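PDB 1L8W: VlsE1 from Borreliella burgdorferi, which is a variable surface lipoprotein of the outer membrane, whose antigenic variation probably helps the Lyme disease spirochaete to evade the host immune response. Local coordinates for residues 154-159 and 250-255; 162-167 and 230-235; 191-196 and 205-210; 213-218 and 309-314. One frame throughout, in Å; residues are numbered along the deposited sequence.

Contact 1: 154-159 and 250-255; sequences ASVKGI and AAIGDK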
loop_
_atom_site.group_PDB
_atom_site.type_symbol
_atom_site.label_atom_id
_atom_site.label_comp_id
_atom_site.label_asym_id
_atom_site.label_seq_id
_atom_site.Cartn_x
_atom_site.Cartn_y
_atom_site.Cartn_z
ATOM N N ALA A 154 -6.187 12.537 -3.385
ATOM C CA ALA A 154 -6.941 11.764 -4.368
ATOM C C ALA A 154 -6.190 10.482 -4.736
ATOM O O ALA A 154 -6.805 9.460 -5.041
ATOM C CB ALA A 154 -7.198 12.602 -5.620
ATOM N N SER A 155 -4.863 10.543 -4.723
ATOM C CA SER A 155 -4.042 9.371 -5.030
ATOM C C SER A 155 -4.078 8.413 -3.835
ATOM O O SER A 155 -4.241 7.203 -4.001
ATOM C CB SER A 155 -2.593 9.790 -5.307
ATOM O OG SER A 155 -1.769 8.670 -5.562
ATOM N N VAL A 156 -3.928 8.968 -2.631
ATOM C CA VAL A 156 -3.946 8.174 -1.402
ATOM C C VAL A 156 -5.257 7.418 -1.240
ATOM O O VAL A 156 -5.276 6.191 -1.187
ATOM C CB VAL A 156 -3.760 9.060 -0.135
ATOM C CG1 VAL A 156 -3.773 8.195 1.102
ATOM C CG2 VAL A 156 -2.458 9.836 -0.206
ATOM N N LYS A 157 -6.358 8.161 -1.172
ATOM C CA LYS A 157 -7.676 7.561 -0.991
ATOM C C LYS A 157 -8.076 6.643 -2.121
ATOM O O LYS A 157 -8.735 5.623 -1.891
ATOM C CB LYS A 157 -8.747 8.639 -0.815
ATOM C CG LYS A 157 -8.658 9.390 0.493
ATOM C CD LYS A 157 -9.954 10.128 0.774
ATOM C CE LYS A 157 -10.251 11.155 -0.301
ATOM N NZ LYS A 157 -9.126 12.124 -0.419
ATOM N N GLY A 158 -7.690 7.009 -3.343
ATOM C CA GLY A 158 -8.022 6.183 -4.489
ATOM C C GLY A 158 -7.262 4.874 -4.470
ATOM O O GLY A 158 -7.800 3.817 -4.795
ATOM N N ILE A 159 -5.993 4.931 -4.090
ATOM C CA ILE A 159 -5.206 3.712 -4.045
ATOM C C ILE A 159 -5.799 2.792 -2.983
ATOM O O ILE A 159 -5.925 1.586 -3.198
ATOM C CB ILE A 159 -3.720 4.029 -3.759
ATOM C CG1 ILE A 159 -3.110 4.726 -4.982
ATOM C CG2 ILE A 159 -2.936 2.751 -3.454
ATOM C CD1 ILE A 159 -1.653 5.092 -4.810
ATOM N N ALA A 250 -2.954 9.583 7.961
ATOM C CA ALA A 250 -1.543 9.756 8.295
ATOM C C ALA A 250 -0.699 9.882 7.038
ATOM O O ALA A 250 0.215 10.707 6.990
ATOM C CB ALA A 250 -1.044 8.575 9.161
ATOM N N ALA A 251 -1.005 9.072 6.026
ATOM C CA ALA A 251 -0.266 9.094 4.757
ATOM C C ALA A 251 -0.401 10.430 4.005
ATOM O O ALA A 251 0.582 10.957 3.496
ATOM C CB ALA A 251 -0.722 7.934 3.863
ATOM N N ILE A 252 -1.612 10.976 3.923
ATOM C CA ILE A 252 -1.785 12.257 3.248
ATOM C C ILE A 252 -1.020 13.321 4.024
ATOM O O ILE A 252 -0.269 14.109 3.438
ATOM C CB ILE A 252 -3.276 12.655 3.139
ATOM C CG1 ILE A 252 -3.996 11.686 2.198
ATOM C CG2 ILE A 252 -3.398 14.107 2.646
ATOM C CD1 ILE A 252 -5.499 11.867 2.124
ATOM N N GLY A 253 -1.203 13.353 5.343
ATOM C CA GLY A 253 -0.483 14.330 6.148
ATOM C C GLY A 253 -1.074 15.729 6.266
ATOM O O GLY A 253 -2.123 16.046 5.685
ATOM N N ASP A 254 -0.358 16.573 7.009
ATOM C CA ASP A 254 -0.748 17.952 7.297
ATOM C C ASP A 254 0.447 18.900 7.124
ATOM O O ASP A 254 1.593 18.483 7.239
ATOM C CB ASP A 254 -1.282 18.000 8.739
ATOM C CG ASP A 254 -1.585 19.404 9.222
ATOM O OD1 ASP A 254 -0.628 20.167 9.484
ATOM O OD2 ASP A 254 -2.784 19.739 9.348
ATOM N N LYS A 255 0.175 20.175 6.853
ATOM C CA LYS A 255 1.245 21.154 6.653
ATOM C C LYS A 255 2.050 21.514 7.901
ATOM O O LYS A 255 3.231 21.846 7.792
ATOM C CB LYS A 255 0.694 22.438 6.019
ATOM C CG LYS A 255 0.094 22.241 4.625
ATOM C CD LYS A 255 0.036 23.540 3.834
ATOM C CE LYS A 255 1.444 24.038 3.485
ATOM N NZ LYS A 255 1.448 25.317 2.697
#
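The backbones come closest where Val-156, on helix 153-170, faces Ile-252, the last residue of helix 247-252, with their CA atoms 6.6 Å apart. Both residues direct their CB toward the opposing segment. Val-156 straddles the CG1 methylene of Ile-252: its CG2 comes to 3.4 Å from Ile-252 CG1, tighter than usual for two carbons, while its CG1 lies at 3.7 Å from that same Ile-252 CG1. The valine CG1, anti to its own nitrogen (chi1 -180°), is the branch that also reaches Ala-251, 4.1 Å from its CB. Ile-252 CD1 continues past Val-156 to the aliphatic part of Lys-157, stopping 4.3 Å from Lys-157 CG. No hydrogen bond joins the segments, and the contact is apolar throughout. Immediately after Ile-252 the helix ends, since Gly-253 has a positive phi (84°) and turns the chain away from helix 153-170. Around this buried patch, Ile-248, one turn earlier on helix 247-252, packs against both Val-156 and Lys-157. Helix 269-281 also touches this segment: Leu-278 meets Ala-251, and Arg-279 NH1 hydrogen-bonds to Ala-251 O. The short helix 247-252 thus touches both helix 153-170 and helix 269-281.

Contact 2: 162-167 and 230-235; sequences GIKEIV and AADAAE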
loop_
_atom_site.group_PDB
_atom_site.type_symbol
_atom_site.label_atom_id
_atom_site.label_comp_id
_atom_site.label_asym_id
_atom_site.label_seq_id
_atom_site.Cartn_x
_atom_site.Cartn_y
_atom_site.Cartn_z
ATOM N N GLY A 162 -9.142 1.380 -4.123
ATOM C CA GLY A 162 -8.912 0.369 -5.136
ATOM C C GLY A 162 -8.566 -0.933 -4.444
ATOM O O GLY A 162 -9.113 -1.986 -4.763
ATOM N N ILE A 163 -7.652 -0.849 -3.482
ATOM C CA ILE A 163 -7.228 -2.017 -2.722
ATOM C C ILE A 163 -8.401 -2.642 -1.969
ATOM O O ILE A 163 -8.530 -3.860 -1.926
ATOM C CB ILE A 163 -6.106 -1.648 -1.736
ATOM C CG1 ILE A 163 -4.849 -1.277 -2.521
ATOM C CG2 ILE A 163 -5.840 -2.808 -0.785
ATOM C CD1 ILE A 163 -3.638 -1.017 -1.668
ATOM N N LYS A 164 -9.262 -1.813 -1.383
ATOM C CA LYS A 164 -10.428 -2.339 -0.681
ATOM C C LYS A 164 -11.324 -3.090 -1.671
ATOM O O LYS A 164 -11.805 -4.188 -1.376
ATOM C CB LYS A 164 -11.231 -1.213 -0.018
ATOM C CG LYS A 164 -12.503 -1.718 0.681
ATOM C CD LYS A 164 -13.122 -0.665 1.592
ATOM C CE LYS A 164 -14.008 0.300 0.831
ATOM N NZ LYS A 164 -15.315 -0.309 0.446
ATOM N N GLU A 165 -11.543 -2.501 -2.845
ATOM C CA GLU A 165 -12.372 -3.130 -3.874
ATOM C C GLU A 165 -11.765 -4.451 -4.334
ATOM O O GLU A 165 -12.475 -5.435 -4.559
ATOM C CB GLU A 165 -12.541 -2.185 -5.069
ATOM C CG GLU A 165 -13.726 -1.215 -4.938
ATOM C CD GLU A 165 -13.590 0.031 -5.807
ATOM O OE1 GLU A 165 -13.074 -0.067 -6.940
ATOM O OE2 GLU A 165 -14.021 1.115 -5.354
ATOM N N ILE A 166 -10.445 -4.478 -4.470
ATOM C CA ILE A 166 -9.774 -5.694 -4.902
ATOM C C ILE A 166 -9.997 -6.804 -3.880
ATOM O O ILE A 166 -10.410 -7.908 -4.223
ATOM C CB ILE A 166 -8.265 -5.466 -5.058
ATOM C CG1 ILE A 166 -7.986 -4.646 -6.325
ATOM C CG2 ILE A 166 -7.549 -6.805 -5.093
ATOM C CD1 ILE A 166 -6.520 -4.261 -6.499
ATOM N N VAL A 167 -9.728 -6.481 -2.618
ATOM C CA VAL A 167 -9.872 -7.426 -1.520
ATOM C C VAL A 167 -11.304 -7.932 -1.354
ATOM O O VAL A 167 -11.513 -9.107 -1.074
ATOM C CB VAL A 167 -9.386 -6.794 -0.187
ATOM C CG1 VAL A 167 -9.526 -7.806 0.960
ATOM C CG2 VAL A 167 -7.925 -6.343 -0.332
ATOM N N ALA A 230 -8.840 1.013 6.715
ATOM C CA ALA A 230 -8.662 2.448 6.612
ATOM C C ALA A 230 -9.591 3.052 5.561
ATOM O O ALA A 230 -10.193 4.094 5.793
ATOM C CB ALA A 230 -7.222 2.759 6.276
ATOM N N ALA A 231 -9.701 2.391 4.413
ATOM C CA ALA A 231 -10.545 2.871 3.322
ATOM C C ALA A 231 -11.997 3.041 3.751
ATOM O O ALA A 231 -12.759 3.770 3.116
ATOM C CB ALA A 231 -10.464 1.908 2.134
ATOM N N ASP A 232 -12.379 2.364 4.830
ATOM C CA ASP A 232 -13.743 2.442 5.329
ATOM C C ASP A 232 -13.933 3.511 6.402
ATOM O O ASP A 232 -15.056 3.789 6.810
ATOM C CB ASP A 232 -14.184 1.073 5.850
ATOM C CG ASP A 232 -14.483 0.096 4.726
ATOM O OD1 ASP A 232 -15.502 0.297 4.033
ATOM O OD2 ASP A 232 -13.698 -0.861 4.519
ATOM N N ALA A 233 -12.840 4.116 6.850
ATOM C CA ALA A 233 -12.919 5.167 7.861
ATOM C C ALA A 233 -13.691 6.354 7.289
ATOM O O ALA A 233 -13.908 6.442 6.080
ATOM C CB ALA A 233 -11.515 5.606 8.280
ATOM N N ALA A 234 -14.102 7.268 8.156
ATOM C CA ALA A 234 -14.851 8.435 7.718
ATOM C C ALA A 234 -13.964 9.667 7.689
ATOM O O ALA A 234 -14.186 10.581 6.890
ATOM C CB ALA A 234 -16.035 8.667 8.639
ATOM N N GLU A 235 -12.958 9.685 8.559
ATOM C CA GLU A 235 -12.031 10.807 8.654
ATOM C C GLU A 235 -10.783 10.514 7.827
ATOM O O GLU A 235 -9.699 10.295 8.378
ATOM C CB GLU A 235 -11.634 11.038 10.116
ATOM C CG GLU A 235 -12.611 10.452 11.140
ATOM C CD GLU A 235 -12.528 8.927 11.234
ATOM O OE1 GLU A 235 -11.484 8.414 11.693
ATOM O OE2 GLU A 235 -13.499 8.241 10.846
HETATM O O HOH W 1 -16.519 1.918 1.738
#
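Lys-164, on helix 153-170, lays its side chain over Ala-231 and against the carboxylate of Asp-232, in the turn that follows helix 220-230. Its CG is anti to the backbone N (chi1 178°), and chi2 continues the extended course, which carries CD out to 3.7 Å from Ala-231 CB. The chain then bends twice, at chi3 (83°) and chi4 (75°), and so curves past the carboxylate rather than running straight at it. The two side chains cross at about a right angle, and most of their touching is done by lysine methylenes: Lys-164 CD lies only 3.0 Å from Asp-232 OD2, and Lys-164 CE is 3.5 Å from Asp-232 OD1. The CB of Asp-232 does not point straight at the helix, yet its carboxylate reaches Lys-164. A type I turn from Ala-230 to Ala-233, closed by the bond from Ala-233 N to Ala-230 O, presents Ala-231 and Asp-232 together. The ion pair itself is long, with Lys-164 NZ 3.6 Å from Asp-232 OD1. A water spans the gap: it accepts from Lys-164 NZ at 2.8 Å and donates to Asp-232 OD1. Glu-168 OE1 offers the same ammonium group a second, weak ion pair. Elsewhere on the same helix, Ile-163 and Val-167 pack on helix 220-230. With Asp-232 exposed, no direct hydrogen bond and a bridging water, the attraction is probably screened by solvent, and it acts alongside the alkyl contact with Ala-231.

Contact 3: 191-196 and 205-210; sequences GKLFGK and SEAASK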
loop_
_atom_site.group_PDB
_atom_site.type_symbol
_atom_site.label_atom_id
_atom_site.label_comp_id
_atom_site.label_asym_id
_atom_site.label_seq_id
_atom_site.Cartn_x
_atom_site.Cartn_y
_atom_site.Cartn_z
ATOM N N GLY A 191 6.461 8.462 12.794
ATOM C CA GLY A 191 5.656 9.609 12.403
ATOM C C GLY A 191 6.447 10.856 12.054
ATOM O O GLY A 191 5.969 11.700 11.295
ATOM N N LYS A 192 7.656 10.979 12.595
ATOM C CA LYS A 192 8.491 12.151 12.338
ATOM C C LYS A 192 8.813 12.327 10.861
ATOM O O LYS A 192 9.151 13.425 10.416
ATOM C CB LYS A 192 9.797 12.056 13.132
ATOM C CG LYS A 192 9.593 11.887 14.628
ATOM C CD LYS A 192 10.912 11.787 15.376
ATOM C CE LYS A 192 10.660 11.810 16.881
ATOM N NZ LYS A 192 11.935 11.806 17.638
ATOM N N LEU A 193 8.718 11.237 10.112
ATOM C CA LEU A 193 9.007 11.248 8.684
ATOM C C LEU A 193 7.852 11.841 7.898
ATOM O O LEU A 193 8.013 12.219 6.738
ATOM C CB LEU A 193 9.281 9.820 8.199
ATOM C CG LEU A 193 10.392 9.098 8.968
ATOM C CD1 LEU A 193 10.623 7.743 8.361
ATOM C CD2 LEU A 193 11.672 9.914 8.940
ATOM N N PHE A 194 6.692 11.927 8.546
ATOM C CA PHE A 194 5.487 12.458 7.926
ATOM C C PHE A 194 5.302 13.960 8.131
ATOM O O PHE A 194 4.289 14.531 7.722
ATOM C CB PHE A 194 4.264 11.692 8.449
ATOM C CG PHE A 194 4.236 10.243 8.022
ATOM C CD1 PHE A 194 5.119 9.325 8.574
ATOM C CD2 PHE A 194 3.384 9.818 7.011
ATOM C CE1 PHE A 194 5.158 8.009 8.122
ATOM C CE2 PHE A 194 3.412 8.501 6.549
ATOM C CZ PHE A 194 4.300 7.596 7.102
ATOM N N GLY A 195 6.290 14.604 8.745
ATOM C CA GLY A 195 6.184 16.030 8.989
ATOM C C GLY A 195 6.994 16.867 8.022
ATOM O O GLY A 195 7.328 16.416 6.930
ATOM N N LYS A 196 7.317 18.090 8.425
ATOM C CA LYS A 196 8.095 18.982 7.577
ATOM C C LYS A 196 9.560 18.586 7.593
ATOM O O LYS A 196 9.976 17.726 8.370
ATOM C CB LYS A 196 7.929 20.432 8.037
ATOM C CG LYS A 196 8.315 20.673 9.471
ATOM C CD LYS A 196 7.839 22.034 9.955
ATOM C CE LYS A 196 6.319 22.120 9.946
ATOM N NZ LYS A 196 5.829 23.413 10.504
ATOM N N SER A 205 17.704 9.725 11.592
ATOM C CA SER A 205 18.197 8.361 11.541
ATOM C C SER A 205 17.373 7.356 12.342
ATOM O O SER A 205 16.955 6.332 11.808
ATOM C CB SER A 205 19.656 8.352 12.009
ATOM O OG SER A 205 20.250 7.080 11.848
ATOM N N GLU A 206 17.147 7.652 13.621
ATOM C CA GLU A 206 16.384 6.778 14.507
ATOM C C GLU A 206 14.920 6.585 14.111
ATOM O O GLU A 206 14.356 5.499 14.299
ATOM C CB GLU A 206 16.441 7.310 15.939
ATOM C CG GLU A 206 15.291 6.816 16.813
ATOM C CD GLU A 206 15.303 7.430 18.193
ATOM O OE1 GLU A 206 15.449 8.664 18.284
ATOM O OE2 GLU A 206 15.159 6.683 19.182
ATOM N N ALA A 207 14.297 7.637 13.590
ATOM C CA ALA A 207 12.899 7.554 13.184
ATOM C C ALA A 207 12.760 6.682 11.936
ATOM O O ALA A 207 11.753 5.992 11.769
ATOM C CB ALA A 207 12.347 8.941 12.921
ATOM N N ALA A 208 13.771 6.720 11.068
ATOM C CA ALA A 208 13.773 5.924 9.843
ATOM C C ALA A 208 13.917 4.459 10.208
ATOM O O ALA A 208 13.426 3.586 9.495
ATOM C CB ALA A 208 14.920 6.345 8.926
ATOM N N SER A 209 14.605 4.194 11.317
ATOM C CA SER A 209 14.795 2.827 11.784
ATOM C C SER A 209 13.459 2.326 12.337
ATOM O O SER A 209 13.105 1.153 12.183
ATOM C CB SER A 209 15.880 2.790 12.866
ATOM O OG SER A 209 16.274 1.465 13.183
ATOM N N LYS A 210 12.718 3.232 12.963
ATOM C CA LYS A 210 11.409 2.923 13.529
ATOM C C LYS A 210 10.448 2.534 12.412
ATOM O O LYS A 210 9.685 1.570 12.540
ATOM C CB LYS A 210 10.859 4.140 14.281
ATOM C CG LYS A 210 11.707 4.576 15.491
ATOM C CD LYS A 210 11.938 3.408 16.444
ATOM C CE LYS A 210 12.687 3.832 17.705
ATOM N NZ LYS A 210 11.825 4.623 18.633
HETATM O O HOH W 2 13.948 10.123 16.411
#
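Leu-193 and Lys-192 meet helix 205-216 through Ala-207 and Ala-208, while the ring of Phe-194 takes no part in the contact across the segments. Gly-191 O lies in the plane of the Phe-194 ring, at its edge; the ring also meets Phe-261, with the planes inclined by about 55°, and packs on helix 269-281. Across the contact, the nearest CA atoms are those of Lys-192 and Ala-207, 6.4 Å apart. Ala-207 CB fits against the lysine's alkyl chain, 4.0 Å from both Lys-192 CB and Lys-192 CD. Leu-193 divides its two methyls: CD1 settles on the helix backbone, 3.9 Å from Ala-208 CA, and CD2 approaches Ala-207 CB at 4.2 Å. The motif is a 3-10 segment that includes residues 191-193, laid against the first turns of an alpha helix; the small side chains of the alanines are consistent with the close approach. Asp-204 OD1 accepts from Ala-207 N at that helix start. Ala-208 also packs on helix 294-333, which Leu-193 reaches through Ile-301. Extended beyond CG, Lys-192 carries its amine past Ala-207 to the solvent side, where a water bound to Lys-192 NZ at 2.9 Å also lies 2.8 Å from Glu-206 OE1.

Contact 4: 213-218 and 309-314; sequences GAVSAV and VRKVLG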
loop_
_atom_site.group_PDB
_atom_site.type_symbol
_atom_site.label_atom_id
_atom_site.label_comp_id
_atom_site.label_asym_id
_atom_site.label_seq_id
_atom_site.Cartn_x
_atom_site.Cartn_y
_atom_site.Cartn_z
ATOM N N GLY A 213 11.406 -0.822 11.164
ATOM C CA GLY A 213 11.068 -1.829 12.160
ATOM C C GLY A 213 9.594 -2.171 12.131
ATOM O O GLY A 213 9.215 -3.340 12.187
ATOM N N ALA A 214 8.758 -1.140 12.032
ATOM C CA ALA A 214 7.313 -1.303 11.973
ATOM C C ALA A 214 6.947 -2.179 10.775
ATOM O O ALA A 214 6.107 -3.080 10.878
ATOM C CB ALA A 214 6.641 0.077 11.853
ATOM N N VAL A 215 7.581 -1.909 9.639
ATOM C CA VAL A 215 7.342 -2.672 8.419
ATOM C C VAL A 215 7.868 -4.105 8.555
ATOM O O VAL A 215 7.261 -5.048 8.044
ATOM C CB VAL A 215 8.025 -1.990 7.196
ATOM C CG1 VAL A 215 7.995 -2.912 5.969
ATOM C CG2 VAL A 215 7.336 -0.681 6.890
ATOM N N SER A 216 8.988 -4.278 9.245
ATOM C CA SER A 216 9.551 -5.616 9.399
ATOM C C SER A 216 8.696 -6.495 10.296
ATOM O O SER A 216 8.611 -7.708 10.086
ATOM C CB SER A 216 10.968 -5.556 9.975
ATOM O OG SER A 216 10.957 -5.123 11.328
ATOM N N ALA A 217 8.058 -5.864 11.281
ATOM C CA ALA A 217 7.220 -6.543 12.270
ATOM C C ALA A 217 5.842 -7.014 11.809
ATOM O O ALA A 217 5.078 -7.562 12.609
ATOM C CB ALA A 217 7.058 -5.640 13.488
ATOM N N VAL A 218 5.512 -6.806 10.537
ATOM C CA VAL A 218 4.205 -7.223 10.028
ATOM C C VAL A 218 4.304 -7.869 8.647
ATOM O O VAL A 218 5.232 -7.594 7.887
ATOM C CB VAL A 218 3.237 -6.023 9.958
ATOM C CG1 VAL A 218 3.031 -5.440 11.352
ATOM C CG2 VAL A 218 3.787 -4.961 9.006
ATOM N N VAL A 309 5.746 -1.410 0.324
ATOM C CA VAL A 309 5.009 -1.578 -0.917
ATOM C C VAL A 309 5.164 -2.986 -1.507
ATOM O O VAL A 309 4.182 -3.591 -1.935
ATOM C CB VAL A 309 5.401 -0.514 -1.957
ATOM C CG1 VAL A 309 6.906 -0.481 -2.121
ATOM C CG2 VAL A 309 4.718 -0.821 -3.280
ATOM N N ARG A 310 6.378 -3.523 -1.516
ATOM C CA ARG A 310 6.577 -4.868 -2.040
ATOM C C ARG A 310 5.728 -5.879 -1.266
ATOM O O ARG A 310 5.217 -6.835 -1.852
ATOM C CB ARG A 310 8.051 -5.277 -1.967
ATOM C CG ARG A 310 8.962 -4.621 -2.998
ATOM C CD ARG A 310 10.315 -5.314 -3.051
ATOM N NE ARG A 310 11.096 -5.111 -1.832
ATOM C CZ ARG A 310 12.118 -4.265 -1.725
ATOM N NH1 ARG A 310 12.499 -3.536 -2.766
ATOM N NH2 ARG A 310 12.758 -4.147 -0.577
ATOM N N LYS A 311 5.581 -5.681 0.046
ATOM C CA LYS A 311 4.778 -6.597 0.859
ATOM C C LYS A 311 3.288 -6.489 0.517
ATOM O O LYS A 311 2.593 -7.503 0.389
ATOM C CB LYS A 311 4.969 -6.328 2.363
ATOM C CG LYS A 311 6.268 -6.856 2.953
ATOM C CD LYS A 311 6.272 -6.759 4.493
ATOM C CE LYS A 311 7.499 -7.470 5.072
ATOM N NZ LYS A 311 7.495 -7.483 6.559
ATOM N N VAL A 312 2.789 -5.266 0.386
ATOM C CA VAL A 312 1.377 -5.073 0.057
ATOM C C VAL A 312 0.999 -5.600 -1.341
ATOM O O VAL A 312 0.006 -6.320 -1.490
ATOM C CB VAL A 312 0.988 -3.584 0.192
ATOM C CG1 VAL A 312 2.074 -2.733 -0.379
ATOM C CG2 VAL A 312 -0.309 -3.306 -0.541
ATOM N N LEU A 313 1.799 -5.276 -2.349
ATOM C CA LEU A 313 1.525 -5.726 -3.718
ATOM C C LEU A 313 1.682 -7.235 -3.876
ATOM O O LEU A 313 0.976 -7.863 -4.658
ATOM C CB LEU A 313 2.458 -5.025 -4.707
ATOM C CG LEU A 313 2.342 -3.509 -4.821
ATOM C CD1 LEU A 313 3.246 -3.019 -5.945
ATOM C CD2 LEU A 313 0.904 -3.140 -5.107
ATOM N N GLY A 314 2.629 -7.810 -3.149
ATOM C CA GLY A 314 2.820 -9.244 -3.209
ATOM C C GLY A 314 1.607 -9.941 -2.616
ATOM O O GLY A 314 1.166 -10.967 -3.126
#
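Lys-311 spans the gap between helix 294-333 and the end of helix 205-216, where its amine binds the carbonyl oxygens of Val-215 and Val-218. In sequence order, the second segment begins with Val-309, which touches Ile-138 of a loop, and Arg-310, which touches Phe-53. Lys-311 follows and supplies the whole of this segment's side of the contact. Its CG is anti to the carbonyl carbon, and from there the chain runs out fully extended. That extended chain brings NZ to the carbonyls across an 8.9 Å separation of the Val-215 and Lys-311 CA atoms. Lys-311 NZ is 2.6 Å from Val-218 O, approaching nearly along the C=O axis (166°). The second bond, from Lys-311 NZ to Val-215 O at 2.9 Å, is more bent at the acceptor (146°), its donor tilted 22° from the carbonyl plane. Apolar contact is slight, with Lys-311 CD 4.5 Å from Val-215 CG1. Ile-223 of helix 220-230 touches both Lys-311 and Val-218. Beyond the lysine, Leu-313 lies against Tyr-65 and Phe-66 of helix 59-80. The two acceptors belong to the place where helix 205-216 ends and the chain turns toward helix 220-230. A positive charge at a helix C-terminus would be expected to interact favourably with the helix dipole, and through one ammonium group the paired bonds tie both the last turn of helix 205-216, at Val-215, and Val-218, just beyond the helix end, to helix 294-333.

How the contacts relate
Contacts 1 and 2 both use helix 153-170, about two turns apart, with their centres about 13 Å from each other, and contacts 3 and 4 likewise share helix 205-216, with centres about 17 Å apart. Phe-194 connects contact 3 to contact 1: its CD2 lies 3.3 Å from Ala-250 O, and its CE2 is 4.1 Å from Ala-251 CA. Contacts 2 and 4 meet through Ile-163 CD1 and Val-312 CG2, 4.2 Å apart, where helix 153-170 packs on helix 294-333. Contacts 2 and 3 are the most separated pair, about 25 Å between centres. Contacts 1 and 3 are buried and largely apolar, whereas in contacts 2 and 4 a lysine brings its ammonium group to oxygen atoms of the other segment.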